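Local coordinates for predicted protein (Acinetobacter sp. RUH2624, PDB 4MEA) that hydrolyses epoxides as a secreted Cif-type epoxide hydrolase of the alpha/beta hydrolase fold and probably serves as a virulence factor, at residues A[21-26]-A[226-231]; A[31-36]-A[69-74]; A[194-197]-A[202-205]. All coordinates share one frame; numbering follows the deposited sequence.

Contact 1: residues A[21-26]-A[226-231]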
loop_
_atom_site.group_PDB
_atom_site.type_symbol
_atom_site.label_atom_id
_atom_site.label_comp_id
_atom_site.label_asym_id
_atom_site.label_seq_id
_atom_site.Cartn_x
_atom_site.Cartn_y
_atom_site.Cartn_z
ATOM N N ASN A 21 21.196 15.174 11.563
ATOM C CA ASN A 21 21.731 16.012 12.637
ATOM C C ASN A 21 22.495 17.206 12.098
ATOM O O ASN A 21 22.455 18.298 12.673
ATOM C CB ASN A 21 22.665 15.217 13.540
ATOM C CG ASN A 21 21.950 14.159 14.342
ATOM O OD1 ASN A 21 20.724 14.158 14.450
ATOM N ND2 ASN A 21 22.724 13.252 14.926
ATOM N N LYS A 22 23.222 16.980 11.008
ATOM C CA LYS A 22 23.959 18.044 10.346
ATOM C C LYS A 22 23.017 19.084 9.738
ATOM O O LYS A 22 23.281 20.290 9.802
ATOM C CB LYS A 22 24.879 17.465 9.266
ATOM C CG LYS A 22 25.577 18.508 8.405
ATOM C CD LYS A 22 26.437 17.857 7.328
ATOM C CE LYS A 22 27.095 18.894 6.432
ATOM N NZ LYS A 22 27.898 18.251 5.353
ATOM N N VAL A 23 21.923 18.619 9.140
ATOM C CA VAL A 23 20.924 19.529 8.589
ATOM C C VAL A 23 20.412 20.443 9.695
ATOM O O VAL A 23 20.372 21.670 9.548
ATOM C CB VAL A 23 19.741 18.761 7.936
ATOM C CG1 VAL A 23 18.566 19.691 7.693
ATOM C CG2 VAL A 23 20.191 18.083 6.622
ATOM N N LYS A 24 20.040 19.853 10.821
ATOM C CA LYS A 24 19.513 20.650 11.928
ATOM C C LYS A 24 20.564 21.591 12.557
ATOM O O LYS A 24 20.311 22.788 12.735
ATOM C CB LYS A 24 18.882 19.737 12.984
ATOM C CG LYS A 24 18.151 20.487 14.073
ATOM C CD LYS A 24 17.299 19.543 14.894
ATOM C CE LYS A 24 16.575 20.288 16.011
ATOM N NZ LYS A 24 15.726 19.368 16.827
ATOM N N SER A 25 21.747 21.068 12.865
ATOM C CA SER A 25 22.787 21.863 13.518
ATOM C C SER A 25 23.336 22.981 12.627
ATOM O O SER A 25 23.792 24.014 13.124
ATOM C CB SER A 25 23.926 20.962 14.017
ATOM O OG SER A 25 23.455 20.029 14.981
ATOM N N ASN A 26 23.302 22.775 11.314
ATOM C CA ASN A 26 23.773 23.798 10.378
ATOM C C ASN A 26 22.672 24.750 9.925
ATOM O O ASN A 26 22.918 25.650 9.124
ATOM C CB ASN A 26 24.438 23.159 9.155
ATOM C CG ASN A 26 25.781 22.533 9.481
ATOM O OD1 ASN A 26 26.507 23.013 10.347
ATOM N ND2 ASN A 26 26.116 21.458 8.786
ATOM N N LEU A 226 15.084 17.236 2.928
ATOM C CA LEU A 226 13.655 16.950 2.807
ATOM C C LEU A 226 13.168 15.916 3.823
ATOM O O LEU A 226 12.012 15.945 4.248
ATOM C CB LEU A 226 13.319 16.471 1.390
ATOM C CG LEU A 226 13.524 17.552 0.330
ATOM C CD1 LEU A 226 13.332 16.994 -1.071
ATOM C CD2 LEU A 226 12.558 18.698 0.603
ATOM N N ILE A 227 14.050 15.006 4.214
ATOM C CA ILE A 227 13.649 13.883 5.057
ATOM C C ILE A 227 13.815 14.157 6.552
ATOM O O ILE A 227 13.046 13.650 7.372
ATOM C CB ILE A 227 14.372 12.589 4.632
ATOM C CG1 ILE A 227 13.981 12.252 3.188
ATOM C CG2 ILE A 227 14.023 11.449 5.580
ATOM C CD1 ILE A 227 14.817 11.145 2.528
ATOM N N GLU A 228 14.799 14.982 6.904
ATOM C CA GLU A 228 15.010 15.344 8.303
ATOM C C GLU A 228 13.719 15.748 9.017
ATOM O O GLU A 228 13.528 15.391 10.188
ATOM C CB GLU A 228 16.087 16.437 8.444
ATOM C CG GLU A 228 16.377 16.856 9.892
ATOM C CD GLU A 228 15.519 18.019 10.370
ATOM O OE1 GLU A 228 14.847 18.664 9.533
ATOM O OE2 GLU A 228 15.525 18.294 11.594
ATOM N N PRO A 229 12.821 16.483 8.328
ATOM C CA PRO A 229 11.588 16.902 9.014
ATOM C C PRO A 229 10.629 15.746 9.296
ATOM O O PRO A 229 9.681 15.910 10.071
ATOM C CB PRO A 229 10.951 17.891 8.026
ATOM C CG PRO A 229 12.092 18.374 7.184
ATOM C CD PRO A 229 12.970 17.157 7.026
ATOM N N TYR A 230 10.890 14.591 8.688
ATOM C CA TYR A 230 10.027 13.410 8.824
ATOM C C TYR A 230 10.808 12.236 9.420
ATOM O O TYR A 230 10.539 11.074 9.112
ATOM C CB TYR A 230 9.460 13.008 7.451
ATOM C CG TYR A 230 8.426 13.972 6.929
ATOM C CD1 TYR A 230 7.069 13.785 7.204
ATOM C CD2 TYR A 230 8.800 15.085 6.176
ATOM C CE1 TYR A 230 6.112 14.681 6.744
ATOM C CE2 TYR A 230 7.852 15.986 5.710
ATOM C CZ TYR A 230 6.516 15.782 5.992
ATOM O OH TYR A 230 5.576 16.674 5.529
ATOM N N SER A 231 11.778 12.541 10.278
ATOM C CA SER A 231 12.727 11.526 10.711
ATOM C C SER A 231 12.459 10.980 12.111
ATOM O O SER A 231 13.240 10.170 12.608
ATOM C CB SER A 231 14.158 12.060 10.619
ATOM O OG SER A 231 14.343 13.189 11.472
#
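Val23 and Lys24, on the last turn of helix 13-25, both meet the side chain of Glu228, which stands in a short 3-10 segment. The apolar part of the contact is slight. Val23 CG1 rests on Glu228 CB at 4.2 Å, and CG1 reaches that methylene because it lies anti to the backbone N of Val23 (chi1 166°), on the side of the residue that faces the other segment.

Lys24 meets the polar end of the glutamate instead: its aliphatic chain runs extended across Glu228 at about a right angle and lies against a carboxylate oxygen, with Lys24 CB and Lys24 CD each 3.9 Å from Glu228 OE2.

No hydrogen bond joins the two segments, and the charges are only near each other: Lys24 NZ lies 5.3 Å from Glu228 OE2, too far for an ion pair but close enough that the lysine may still help to stabilise the negative carboxylate. The acid is instead gripped by residues that follow helix 13-25. The Glu228 side chain bends at chi2 (-91°), and the carboxylate uses both oxygens: OE2 bonds to the hydroxyl of Tyr31, while OE1 takes an N-H of Gln30. This buried acid is thus satisfied by two polar side chains, with Phe20 packing against it as well.

Within 226-231 a backbone and a side-chain bond close the turn that carries Glu228. Tyr230 N bonds to Ile227 O at 2.7 Å, and Ser231 OG donates to Glu228 O over the same length, tilted 23° from the carbonyl plane.

The contact joins the N-terminal helix to a segment inserted between strands 151-157 and 267-272 of the central sheet, the mainly helical cap that covers the core in alpha/beta hydrolase epoxide hydrolases.

Contact 2: residues A[31-36]-A[69-74]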
loop_
_atom_site.group_PDB
_atom_site.type_symbol
_atom_site.label_atom_id
_atom_site.label_comp_id
_atom_site.label_asym_id
_atom_site.label_seq_id
_atom_site.Cartn_x
_atom_site.Cartn_y
_atom_site.Cartn_z
ATOM N N TYR A 31 14.991 24.702 8.178
ATOM C CA TYR A 31 15.425 25.732 9.122
ATOM C C TYR A 31 16.104 26.893 8.406
ATOM O O TYR A 31 16.482 27.877 9.037
ATOM C CB TYR A 31 16.389 25.144 10.157
ATOM C CG TYR A 31 15.905 23.862 10.799
ATOM C CD1 TYR A 31 14.950 23.889 11.809
ATOM C CD2 TYR A 31 16.417 22.626 10.404
ATOM C CE1 TYR A 31 14.501 22.712 12.401
ATOM C CE2 TYR A 31 15.984 21.445 10.994
ATOM C CZ TYR A 31 15.019 21.497 11.992
ATOM O OH TYR A 31 14.576 20.335 12.581
ATOM N N ALA A 32 16.277 26.767 7.093
ATOM C CA ALA A 32 16.948 27.803 6.311
ATOM C C ALA A 32 15.941 28.691 5.594
ATOM O O ALA A 32 15.140 28.213 4.795
ATOM C CB ALA A 32 17.918 27.183 5.307
ATOM N N TYR A 33 15.974 29.985 5.892
ATOM C CA TYR A 33 15.070 30.971 5.296
ATOM C C TYR A 33 15.895 32.056 4.588
ATOM O O TYR A 33 16.791 32.618 5.209
ATOM C CB TYR A 33 14.216 31.610 6.404
ATOM C CG TYR A 33 13.855 30.652 7.529
ATOM C CD1 TYR A 33 12.846 29.708 7.366
ATOM C CD2 TYR A 33 14.527 30.685 8.748
ATOM C CE1 TYR A 33 12.514 28.818 8.380
ATOM C CE2 TYR A 33 14.197 29.797 9.774
ATOM C CZ TYR A 33 13.188 28.868 9.577
ATOM O OH TYR A 33 12.850 27.976 10.569
ATOM N N ALA A 34 15.585 32.369 3.333
ATOM C CA ALA A 34 16.360 33.367 2.596
ATOM C C ALA A 34 16.120 34.791 3.102
ATOM O O ALA A 34 15.103 35.073 3.743
ATOM C CB ALA A 34 16.075 33.269 1.103
ATOM N N LYS A 35 17.068 35.685 2.823
ATOM C CA LYS A 35 16.931 37.083 3.225
ATOM C C LYS A 35 15.610 37.633 2.691
ATOM O O LYS A 35 15.270 37.428 1.520
ATOM C CB LYS A 35 18.092 37.928 2.690
ATOM C CG LYS A 35 18.040 39.383 3.142
ATOM C CD LYS A 35 18.927 40.275 2.290
ATOM C CE LYS A 35 18.355 40.445 0.889
ATOM N NZ LYS A 35 19.163 41.396 0.073
ATOM N N GLY A 36 14.868 38.316 3.555
ATOM C CA GLY A 36 13.551 38.815 3.202
ATOM C C GLY A 36 12.457 38.035 3.911
ATOM O O GLY A 36 11.342 38.519 4.076
ATOM N N SER A 69 7.009 17.304 2.429
ATOM C CA SER A 69 7.418 18.701 2.330
ATOM C C SER A 69 7.201 19.457 3.642
ATOM O O SER A 69 6.669 18.913 4.605
ATOM C CB SER A 69 6.636 19.407 1.214
ATOM O OG SER A 69 6.741 18.718 -0.026
ATOM N N THR A 70 7.638 20.714 3.663
ATOM C CA THR A 70 7.278 21.667 4.709
ATOM C C THR A 70 7.064 22.995 3.992
ATOM O O THR A 70 7.028 23.023 2.764
ATOM C CB THR A 70 8.391 21.828 5.778
ATOM O OG1 THR A 70 9.556 22.401 5.176
ATOM C CG2 THR A 70 8.747 20.488 6.401
ATOM N N TRP A 71 6.922 24.088 4.744
ATOM C CA TRP A 71 6.857 25.430 4.162
ATOM C C TRP A 71 7.955 25.595 3.099
ATOM O O TRP A 71 7.763 26.271 2.088
ATOM C CB TRP A 71 7.062 26.500 5.262
ATOM C CG TRP A 71 8.500 26.605 5.618
ATOM C CD1 TRP A 71 9.163 25.887 6.567
ATOM C CD2 TRP A 71 9.482 27.430 4.976
ATOM N NE1 TRP A 71 10.499 26.220 6.562
ATOM C CE2 TRP A 71 10.719 27.162 5.591
ATOM C CE3 TRP A 71 9.435 28.362 3.934
ATOM C CZ2 TRP A 71 11.899 27.797 5.204
ATOM C CZ3 TRP A 71 10.611 28.999 3.556
ATOM C CH2 TRP A 71 11.820 28.709 4.183
ATOM N N LYS A 72 9.111 24.984 3.355
ATOM C CA LYS A 72 10.312 25.127 2.522
ATOM C C LYS A 72 10.073 24.896 1.030
ATOM O O LYS A 72 10.771 25.473 0.195
ATOM C CB LYS A 72 11.418 24.187 3.031
ATOM C CG LYS A 72 12.751 24.249 2.273
ATOM C CD LYS A 72 13.495 25.555 2.559
ATOM C CE LYS A 72 14.923 25.495 2.044
ATOM N NZ LYS A 72 15.660 26.736 2.406
ATOM N N MET A 73 9.083 24.073 0.685
ATOM C CA MET A 73 8.858 23.745 -0.720
ATOM C C MET A 73 8.469 24.991 -1.501
ATOM O O MET A 73 8.645 25.051 -2.711
ATOM C CB MET A 73 7.788 22.655 -0.888
ATOM C CG MET A 73 6.351 23.084 -0.535
ATOM S SD MET A 73 5.128 21.958 -1.284
ATOM C CE MET A 73 5.108 22.519 -2.990
ATOM N N TRP A 74 7.958 25.994 -0.798
ATOM C CA TRP A 74 7.461 27.196 -1.458
ATOM C C TRP A 74 8.503 28.315 -1.613
ATOM O O TRP A 74 8.271 29.280 -2.334
ATOM C CB TRP A 74 6.243 27.730 -0.708
ATOM C CG TRP A 74 5.115 26.736 -0.580
ATOM C CD1 TRP A 74 4.682 26.128 0.569
ATOM C CD2 TRP A 74 4.274 26.249 -1.633
ATOM N NE1 TRP A 74 3.623 25.286 0.290
ATOM C CE2 TRP A 74 3.351 25.348 -1.054
ATOM C CE3 TRP A 74 4.206 26.489 -3.008
ATOM C CZ2 TRP A 74 2.376 24.683 -1.808
ATOM C CZ3 TRP A 74 3.232 25.833 -3.754
ATOM C CH2 TRP A 74 2.334 24.940 -3.152
#
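Ala32 turns its carbonyl oxygen to two neighbours in 69-74, the indole edge of Trp71 and the ammonium group of Lys72. The oxygen faces the indole in the plane of the ring, with Ala32 O 3.3 Å from Trp71 CZ2. In Trp71, CG sits between its own backbone N and carbonyl carbon (chi1 77°), which brings the benzo edge of the indole up against Ala32. Lys72 NZ reaches the same oxygen from a direction roughly at right angles to that of the indole edge. Its chain is bent at chi2, and Lys72 NZ donates to Ala32 O at 2.9 Å from above the carbonyl plane, 42° out of it. One face of the indole is covered by Lys72 CB, 4.0 Å above its centre, and Trp71 NE1 is held by Gln30 O.

Tyr33 meets Trp71 obliquely. In the modelled conformer its ring and the six-membered ring of the indole have centroids 5.2 Å apart and planes inclined at 34°, though the detail of this ring contact is doubtful; in the same conformer the Tyr33 hydroxyl bonds to Gln97.

Thr70, just before the 3-10 segment, forms an ST turn, Lys72 N bonding to Thr70 OG1 at 3.2 Å. Chemically, the Ala32 carbonyl accepts one hydrogen bond, from Lys72, and lies against an aromatic edge; the bonds of Gln30 and Ala34 add to the hold on the loop before strand 37-44. Because Glu75 forms a salt bridge with Lys72 and also accepts from Ala34 N, the lysine charge is probably well balanced where the two loops meet.

Contact 3: residues A[194-197]-A[202-205]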
loop_
_atom_site.group_PDB
_atom_site.type_symbol
_atom_site.label_atom_id
_atom_site.label_comp_id
_atom_site.label_asym_id
_atom_site.label_seq_id
_atom_site.Cartn_x
_atom_site.Cartn_y
_atom_site.Cartn_z
ATOM N N LYS A 194 6.097 3.148 12.484
ATOM C CA LYS A 194 7.164 2.343 13.079
ATOM C C LYS A 194 8.219 1.886 12.063
ATOM O O LYS A 194 9.428 1.960 12.332
ATOM C CB LYS A 194 6.573 1.138 13.820
ATOM C CG LYS A 194 5.929 1.472 15.172
ATOM C CD LYS A 194 5.459 0.191 15.850
ATOM C CE LYS A 194 5.015 0.420 17.278
ATOM N NZ LYS A 194 4.645 -0.865 17.898
ATOM N N GLN A 195 7.775 1.412 10.900
ATOM C CA GLN A 195 8.719 0.915 9.903
ATOM C C GLN A 195 9.569 2.046 9.334
ATOM O O GLN A 195 10.783 1.906 9.169
ATOM C CB GLN A 195 7.995 0.183 8.776
ATOM C CG GLN A 195 7.423 -1.167 9.201
ATOM C CD GLN A 195 6.886 -1.957 8.033
ATOM O OE1 GLN A 195 6.270 -1.405 7.127
ATOM N NE2 GLN A 195 7.127 -3.255 8.044
ATOM N N ILE A 196 8.920 3.163 9.024
ATOM C CA ILE A 196 9.620 4.295 8.429
ATOM C C ILE A 196 10.561 4.957 9.438
ATOM O O ILE A 196 11.672 5.360 9.078
ATOM C CB ILE A 196 8.638 5.292 7.777
ATOM C CG1 ILE A 196 7.965 4.623 6.567
ATOM C CG2 ILE A 196 9.374 6.548 7.328
ATOM C CD1 ILE A 196 6.788 5.400 5.966
ATOM N N ALA A 197 10.146 5.045 10.703
ATOM C CA ALA A 197 11.021 5.624 11.726
ATOM C C ALA A 197 12.334 4.856 11.839
ATOM O O ALA A 197 13.366 5.428 12.205
ATOM C CB ALA A 197 10.316 5.690 13.104
ATOM N N LEU A 202 15.807 5.624 3.856
ATOM C CA LEU A 202 15.519 4.533 2.928
ATOM C C LEU A 202 14.145 4.704 2.296
ATOM O O LEU A 202 14.010 4.696 1.064
ATOM C CB LEU A 202 15.604 3.172 3.645
ATOM C CG LEU A 202 15.098 1.929 2.901
ATOM C CD1 LEU A 202 15.928 1.684 1.643
ATOM C CD2 LEU A 202 15.136 0.699 3.816
ATOM N N PHE A 203 13.118 4.853 3.131
ATOM C CA PHE A 203 11.757 4.979 2.607
ATOM C C PHE A 203 11.550 6.223 1.746
ATOM O O PHE A 203 11.059 6.128 0.620
ATOM C CB PHE A 203 10.685 4.957 3.710
ATOM C CG PHE A 203 9.274 5.083 3.161
ATOM C CD1 PHE A 203 8.594 3.961 2.712
ATOM C CD2 PHE A 203 8.660 6.328 3.042
ATOM C CE1 PHE A 203 7.321 4.065 2.179
ATOM C CE2 PHE A 203 7.378 6.440 2.515
ATOM C CZ PHE A 203 6.707 5.306 2.084
ATOM N N PHE A 204 11.891 7.391 2.285
ATOM C CA PHE A 204 11.644 8.641 1.572
ATOM C C PHE A 204 12.517 8.854 0.335
ATOM O O PHE A 204 12.056 9.430 -0.655
ATOM C CB PHE A 204 11.752 9.839 2.519
ATOM C CG PHE A 204 10.543 10.023 3.408
ATOM C CD1 PHE A 204 9.383 10.609 2.913
ATOM C CD2 PHE A 204 10.570 9.615 4.729
ATOM C CE1 PHE A 204 8.257 10.783 3.728
ATOM C CE2 PHE A 204 9.454 9.790 5.553
ATOM C CZ PHE A 204 8.302 10.377 5.053
ATOM N N SER A 205 13.777 8.422 0.379
ATOM C CA SER A 205 14.613 8.520 -0.818
ATOM C C SER A 205 13.917 7.828 -1.991
ATOM O O SER A 205 13.830 8.379 -3.094
ATOM C CB SER A 205 16.006 7.921 -0.593
ATOM O OG SER A 205 16.813 8.779 0.204
#
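This is a buried, wholly apolar helix-to-helix contact in the helical cap of the alpha/beta hydrolase fold, where helix 191-198 is followed almost at once by helix 200-211. Within 194-197, Ile196 makes the contact with 202-205, and it fits against two consecutive phenylalanines, Phe203 and Phe204. The backbones come nearest at Ile196 and Phe203, whose CA atoms are 6.2 Å apart.

The isoleucine divides its branches between the rings. CG1 leaves anti to the carbonyl carbon (chi1 -67°) and leads the longer branch to Phe203, while CG2, the other branch, goes to Phe204. The two rings are themselves neighbours, for Phe203 CD2 stands 4.1 Å above the plane of the Phe204 ring, over its centre. Ile196 CG2 approaches Phe204 CE2 obliquely at 3.7 Å, the two side chains crossing near a right angle, and Ile196 CG1 lies 3.7 Å from Phe203 CG at the root of the other ring.

Neighbouring residues add to the packing. Leu236 and Phe240 of helix 233-244 pack on Ile196, and Phe207 meets the ring of Phe203. The ring of Phe204 is met by Tyr230 and by Phe67, a residue of the loop after strand 61-64 and so of the hydrolase core. The contact also lies at the subunit interface of the two-chain assembly, since Gln195 of the second subunit packs on both Ile196 and Phe203.

The contact with Phe203 is a CH-pi interaction: the terminal methyl, Ile196 CD1, sits over the face of the Phe203 ring, 3.6 Å from its centroid and 11° off the ring normal.

In the fold
Contact 1 lies between the other two, its centre about 13 Å from that of contact 2 and about 14 Å from that of contact 3; contacts 2 and 3 have centres about 23 Å apart and do not touch. Along the chain, contact 1 spans the longest interval and encloses both others, with contact 2 closing before contact 3 opens. Both loops of contact 2 touch 226-231 directly, the second through a probable hydrogen bond between Ser69 and Tyr230, while helix 13-25 packs on the same turn. Ile227 packs on Phe204, joining successive helices 220-227 and 200-211. Segment 226-231 thus links loops beside the central sheet to the cap and its subunit interface.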